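Local coordinates for YfkN protein (Bacillus subtilis subsp. subtilis, PDB 3GVE) that belongs to the calcineurin-like phosphoesterase family and carries a manganese and a magnesium ion side by side in a shared two-metal site, at residues A36-H50 / E311-V324. Sequence-based numbering, arbitrary orientation.
Sequences ADFGLARTAQLIQKH and ESIAGNVTSRNETV
Gln45 and Asn321 meet through their amides where the link between strand 300-312 and helix 322-340 runs over helix 40-53. Gln45 CB rests on both methyls of Val317. CG lies against Val317 CG1, 3.8 Å away, and Ser319 O. A bend at chi2 (-70°) then folds the amide back over the Asn321 backbone, with CD 3.6 Å from Asn321 CA. OE1 accepts from Asn321 ND2 at 3.1 Å; the donor stands above the carbonyl plane, and the two amides are perpendicular. NE2 gives a weak bond to Ser319 OG. Asn321 uses its other amide atom as N-cap of helix 322-340, with OD1 taking Val324 N on a lone pair. Its backbone N bonds to Ala41 O at 2.8 Å.

Beside this polar group, Val324 covers Ala41 and Ala44. Leu46 forms the apolar centre: CD2 meets Val317 CG2 at 3.6 Å and CD1 meets Ile313 CG2. Ile313 sends CD1 on to Asp37 O and Phe38 CA. Arg42 reaches out in an extended chain, and its NH1 donates to water 1, which lies near Val317 O. Its NE forms a salt bridge with Asp26, and Arg320 NH2 bridges to both Asp26 and Glu34.

At the far end the Glu311 carboxylate is shared. Lys49 NZ reaches OE2 on the syn side at 2.8 Å in a salt bridge. His50 NE2 meets OE1 at 2.5 Å, with the oxygen in the ring plane and the N-H nearly straight (166°). The contact ties helix 40-53, whose Leu46 also packs on Leu287 of strand 286-297, to the C-terminal helix and to strand 300-312, an outermost strand of the four-stranded mixed sheet in this calcineurin-like phosphoesterase fold. With Lys49 on one oxygen and His50 N-H on the other, Glu311 is probably held as the carboxylate.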
loop_
_atom_site.group_PDB
_atom_site.type_symbol
_atom_site.label_atom_id
_atom_site.label_comp_id
_atom_site.label_asym_id
_atom_site.label_seq_id
_atom_site.Cartn_x
_atom_site.Cartn_y
_atom_site.Cartn_z
ATOM N N ALA A 36 -3.755 9.140 12.526
ATOM C CA ALA A 36 -5.155 9.152 12.955
ATOM C C ALA A 36 -6.057 8.522 11.912
ATOM O O ALA A 36 -7.269 8.458 12.086
ATOM C CB ALA A 36 -5.605 10.557 13.220
ATOM N N ASP A 37 -5.434 8.064 10.843
ATOM C CA ASP A 37 -6.062 7.750 9.562
ATOM C C ASP A 37 -6.662 6.339 9.510
ATOM O O ASP A 37 -7.563 6.103 8.746
ATOM C CB ASP A 37 -4.988 7.916 8.461
ATOM C CG ASP A 37 -5.520 7.776 7.041
ATOM O OD1 ASP A 37 -4.943 6.981 6.252
ATOM O OD2 ASP A 37 -6.472 8.499 6.689
ATOM N N PHE A 38 -6.135 5.409 10.303
ATOM C CA PHE A 38 -6.514 4.000 10.192
ATOM C C PHE A 38 -6.198 3.218 11.456
ATOM O O PHE A 38 -5.661 3.768 12.399
ATOM C CB PHE A 38 -5.829 3.355 8.971
ATOM C CG PHE A 38 -4.305 3.318 9.035
ATOM C CD1 PHE A 38 -3.659 2.359 9.773
ATOM C CD2 PHE A 38 -3.536 4.214 8.317
ATOM C CE1 PHE A 38 -2.287 2.292 9.823
ATOM C CE2 PHE A 38 -2.168 4.149 8.368
ATOM C CZ PHE A 38 -1.541 3.193 9.135
ATOM N N GLY A 39 -6.532 1.932 11.458
ATOM C CA GLY A 39 -6.164 1.030 12.534
ATOM C C GLY A 39 -7.332 0.506 13.341
ATOM O O GLY A 39 -8.228 1.251 13.662
ATOM N N LEU A 40 -7.303 -0.787 13.642
ATOM C CA LEU A 40 -8.366 -1.439 14.395
ATOM C C LEU A 40 -8.580 -0.805 15.773
ATOM O O LEU A 40 -9.673 -0.796 16.262
ATOM C CB LEU A 40 -8.090 -2.940 14.500
ATOM C CG LEU A 40 -9.201 -3.816 15.100
ATOM C CD1 LEU A 40 -10.553 -3.585 14.425
ATOM C CD2 LEU A 40 -8.775 -5.276 15.031
ATOM N N ALA A 41 -7.526 -0.252 16.363
ATOM C CA ALA A 41 -7.673 0.457 17.626
ATOM C C ALA A 41 -8.689 1.605 17.525
ATOM O O ALA A 41 -9.356 1.902 18.492
ATOM C CB ALA A 41 -6.325 0.967 18.120
ATOM N N ARG A 42 -8.805 2.227 16.354
ATOM C CA ARG A 42 -9.825 3.248 16.118
ATOM C C ARG A 42 -11.158 2.646 15.682
ATOM O O ARG A 42 -12.179 3.035 16.169
ATOM C CB ARG A 42 -9.327 4.301 15.115
ATOM C CG ARG A 42 -8.305 5.228 15.765
ATOM C CD ARG A 42 -7.661 6.208 14.802
ATOM N NE ARG A 42 -6.821 7.156 15.547
ATOM C CZ ARG A 42 -7.234 8.331 15.996
ATOM N NH1 ARG A 42 -8.461 8.772 15.760
ATOM N NH2 ARG A 42 -6.389 9.092 16.666
ATOM N N THR A 43 -11.129 1.667 14.789
ATOM C CA THR A 43 -12.379 1.052 14.331
ATOM C C THR A 43 -13.171 0.452 15.490
ATOM O O THR A 43 -14.386 0.480 15.486
ATOM C CB THR A 43 -12.118 -0.058 13.284
ATOM O OG1 THR A 43 -10.925 0.232 12.560
ATOM C CG2 THR A 43 -13.306 -0.208 12.318
ATOM N N ALA A 44 -12.452 -0.081 16.470
ATOM C CA ALA A 44 -13.064 -0.709 17.626
ATOM C C ALA A 44 -13.911 0.274 18.441
ATOM O O ALA A 44 -14.785 -0.142 19.152
ATOM C CB ALA A 44 -11.992 -1.379 18.494
ATOM N N GLN A 45 -13.651 1.572 18.296
ATOM C CA GLN A 45 -14.471 2.574 18.962
ATOM C C GLN A 45 -15.837 2.639 18.301
ATOM O O GLN A 45 -16.821 2.781 18.985
ATOM C CB GLN A 45 -13.782 3.949 18.970
ATOM C CG GLN A 45 -12.413 3.966 19.657
ATOM C CD GLN A 45 -12.478 3.797 21.154
ATOM O OE1 GLN A 45 -12.992 2.832 21.657
ATOM N NE2 GLN A 45 -11.903 4.755 21.869
ATOM N N LEU A 46 -15.886 2.497 16.975
ATOM C CA LEU A 46 -17.173 2.393 16.278
ATOM C C LEU A 46 -17.902 1.103 16.645
ATOM O O LEU A 46 -19.108 1.084 16.777
ATOM C CB LEU A 46 -17.007 2.450 14.759
ATOM C CG LEU A 46 -16.425 3.736 14.179
ATOM C CD1 LEU A 46 -16.294 3.604 12.657
ATOM C CD2 LEU A 46 -17.283 4.945 14.538
ATOM N N ILE A 47 -17.143 0.024 16.786
ATOM C CA ILE A 47 -17.732 -1.265 17.161
ATOM C C ILE A 47 -18.462 -1.118 18.513
ATOM O O ILE A 47 -19.582 -1.549 18.667
ATOM C CB ILE A 47 -16.659 -2.399 17.216
ATOM C CG1 ILE A 47 -16.119 -2.698 15.799
ATOM C CG2 ILE A 47 -17.227 -3.653 17.903
ATOM C CD1 ILE A 47 -14.918 -3.620 15.739
ATOM N N GLN A 48 -17.785 -0.520 19.489
ATOM C CA GLN A 48 -18.342 -0.330 20.821
ATOM C C GLN A 48 -19.604 0.521 20.742
ATOM O O GLN A 48 -20.614 0.190 21.334
ATOM C CB GLN A 48 -17.328 0.340 21.758
ATOM C CG GLN A 48 -17.853 0.435 23.193
ATOM C CD GLN A 48 -16.863 1.013 24.159
ATOM O OE1 GLN A 48 -15.667 0.752 24.085
ATOM N NE2 GLN A 48 -17.369 1.782 25.108
ATOM N N LYS A 49 -19.538 1.600 19.985
ATOM C CA LYS A 49 -20.698 2.465 19.848
ATOM C C LYS A 49 -21.918 1.720 19.283
ATOM O O LYS A 49 -23.012 1.825 19.798
ATOM C CB LYS A 49 -20.383 3.671 18.974
ATOM C CG LYS A 49 -21.624 4.502 18.688
ATOM C CD LYS A 49 -21.262 5.746 17.981
ATOM C CE LYS A 49 -21.078 5.513 16.506
ATOM N NZ LYS A 49 -21.233 6.783 15.784
ATOM N N HIS A 50 -21.714 0.961 18.210
ATOM C CA HIS A 50 -22.821 0.241 17.604
ATOM C C HIS A 50 -23.357 -0.866 18.511
ATOM O O HIS A 50 -24.552 -1.071 18.587
ATOM C CB HIS A 50 -22.419 -0.248 16.215
ATOM C CG HIS A 50 -22.454 0.833 15.195
ATOM N ND1 HIS A 50 -23.591 1.136 14.481
ATOM C CD2 HIS A 50 -21.514 1.721 14.807
ATOM C CE1 HIS A 50 -23.340 2.156 13.686
ATOM N NE2 HIS A 50 -22.087 2.532 13.866
ATOM N N GLU A 311 -19.575 3.439 8.042
ATOM C CA GLU A 311 -19.310 4.619 8.868
ATOM C C GLU A 311 -17.817 4.797 8.964
ATOM O O GLU A 311 -17.108 3.867 9.258
ATOM C CB GLU A 311 -19.917 4.431 10.259
ATOM C CG GLU A 311 -19.641 5.605 11.192
ATOM C CD GLU A 311 -20.409 5.542 12.502
ATOM O OE1 GLU A 311 -20.739 4.455 12.990
ATOM O OE2 GLU A 311 -20.649 6.612 13.049
ATOM N N SER A 312 -17.351 6.010 8.713
ATOM C CA SER A 312 -15.930 6.330 8.803
ATOM C C SER A 312 -15.454 6.518 10.239
ATOM O O SER A 312 -16.186 6.987 11.079
ATOM C CB SER A 312 -15.638 7.633 8.043
ATOM O OG SER A 312 -16.361 8.710 8.601
ATOM N N ILE A 313 -14.199 6.166 10.501
ATOM C CA ILE A 313 -13.586 6.519 11.784
ATOM C C ILE A 313 -13.303 8.017 11.812
ATOM O O ILE A 313 -13.339 8.631 12.856
ATOM C CB ILE A 313 -12.305 5.714 12.113
ATOM C CG1 ILE A 313 -11.228 5.878 11.043
ATOM C CG2 ILE A 313 -12.661 4.249 12.325
ATOM C CD1 ILE A 313 -9.862 5.321 11.439
ATOM N N ALA A 314 -13.060 8.590 10.642
ATOM C CA ALA A 314 -12.892 10.038 10.527
ATOM C C ALA A 314 -14.145 10.765 10.974
ATOM O O ALA A 314 -15.232 10.528 10.487
ATOM C CB ALA A 314 -12.545 10.422 9.119
ATOM N N GLY A 315 -13.958 11.655 11.926
ATOM C CA GLY A 315 -15.069 12.445 12.434
ATOM C C GLY A 315 -15.937 11.804 13.501
ATOM O O GLY A 315 -16.769 12.458 14.113
ATOM N N ASN A 316 -15.764 10.508 13.695
ATOM C CA ASN A 316 -16.554 9.763 14.649
ATOM C C ASN A 316 -15.707 9.189 15.771
ATOM O O ASN A 316 -16.230 8.831 16.806
ATOM C CB ASN A 316 -17.318 8.656 13.928
ATOM C CG ASN A 316 -18.326 9.205 12.967
ATOM O OD1 ASN A 316 -19.193 9.965 13.365
ATOM N ND2 ASN A 316 -18.202 8.858 11.703
ATOM N N VAL A 317 -14.404 9.089 15.542
ATOM C CA VAL A 317 -13.469 8.504 16.492
ATOM C C VAL A 317 -12.271 9.419 16.668
ATOM O O VAL A 317 -11.700 9.879 15.701
ATOM C CB VAL A 317 -12.934 7.136 15.979
ATOM C CG1 VAL A 317 -11.902 6.544 16.949
ATOM C CG2 VAL A 317 -14.079 6.165 15.727
ATOM N N THR A 318 -11.875 9.647 17.910
ATOM C CA THR A 318 -10.733 10.525 18.161
ATOM C C THR A 318 -9.642 9.902 19.029
ATOM O O THR A 318 -8.636 10.547 19.294
ATOM C CB THR A 318 -11.171 11.854 18.775
ATOM O OG1 THR A 318 -11.729 11.590 20.053
ATOM C CG2 THR A 318 -12.211 12.520 17.915
ATOM N N SER A 319 -9.838 8.666 19.477
ATOM C CA SER A 319 -8.845 7.995 20.317
ATOM C C SER A 319 -8.781 6.485 20.103
ATOM O O SER A 319 -9.624 5.923 19.434
ATOM C CB SER A 319 -9.114 8.269 21.796
ATOM O OG SER A 319 -10.369 7.779 22.176
ATOM N N ARG A 320 -7.783 5.848 20.704
ATOM C CA ARG A 320 -7.603 4.410 20.618
ATOM C C ARG A 320 -8.431 3.679 21.656
ATOM O O ARG A 320 -8.523 4.069 22.796
ATOM C CB ARG A 320 -6.138 4.013 20.852
ATOM C CG ARG A 320 -5.213 4.126 19.681
ATOM C CD ARG A 320 -3.785 3.795 20.094
ATOM N NE ARG A 320 -3.244 4.776 21.016
ATOM C CZ ARG A 320 -2.655 5.911 20.662
ATOM N NH1 ARG A 320 -2.213 6.725 21.593
ATOM N NH2 ARG A 320 -2.512 6.245 19.408
ATOM N N ASN A 321 -8.984 2.566 21.229
ATOM C CA ASN A 321 -9.750 1.637 22.055
ATOM C C ASN A 321 -8.787 0.914 22.998
ATOM O O ASN A 321 -7.777 0.326 22.570
ATOM C CB ASN A 321 -10.391 0.574 21.154
ATOM C CG ASN A 321 -11.178 -0.461 21.934
ATOM O OD1 ASN A 321 -10.656 -1.505 22.308
ATOM N ND2 ASN A 321 -12.438 -0.143 22.164
ATOM N N GLU A 322 -9.082 0.926 24.287
ATOM C CA GLU A 322 -8.194 0.309 25.268
ATOM C C GLU A 322 -8.056 -1.214 25.143
ATOM O O GLU A 322 -7.018 -1.739 25.466
ATOM C CB GLU A 322 -8.604 0.675 26.705
ATOM C CG GLU A 322 -8.535 2.155 27.003
ATOM C CD GLU A 322 -8.965 2.503 28.423
ATOM O OE1 GLU A 322 -9.314 1.594 29.198
ATOM O OE2 GLU A 322 -8.937 3.707 28.745
ATOM N N THR A 323 -9.099 -1.909 24.694
ATOM C CA THR A 323 -9.022 -3.348 24.659
ATOM C C THR A 323 -7.993 -3.737 23.571
ATOM O O THR A 323 -7.218 -4.669 23.740
ATOM C CB THR A 323 -10.385 -3.987 24.367
ATOM O OG1 THR A 323 -11.279 -3.688 25.447
ATOM C CG2 THR A 323 -10.346 -5.539 24.173
ATOM N N VAL A 324 -8.026 -3.018 22.453
ATOM C CA VAL A 324 -7.062 -3.264 21.388
ATOM C C VAL A 324 -5.653 -2.946 21.854
ATOM O O VAL A 324 -4.777 -3.763 21.733
ATOM C CB VAL A 324 -7.390 -2.476 20.102
ATOM C CG1 VAL A 324 -6.288 -2.688 19.069
ATOM C CG2 VAL A 324 -8.747 -2.950 19.546
HETATM O O HOH W 1 -10.339 8.256 13.571
HETATM O O HOH W 2 -8.132 11.869 16.284
HETATM O O HOH W 3 -14.504 -2.039 23.353
HETATM O O HOH W 4 -18.895 8.385 17.224
#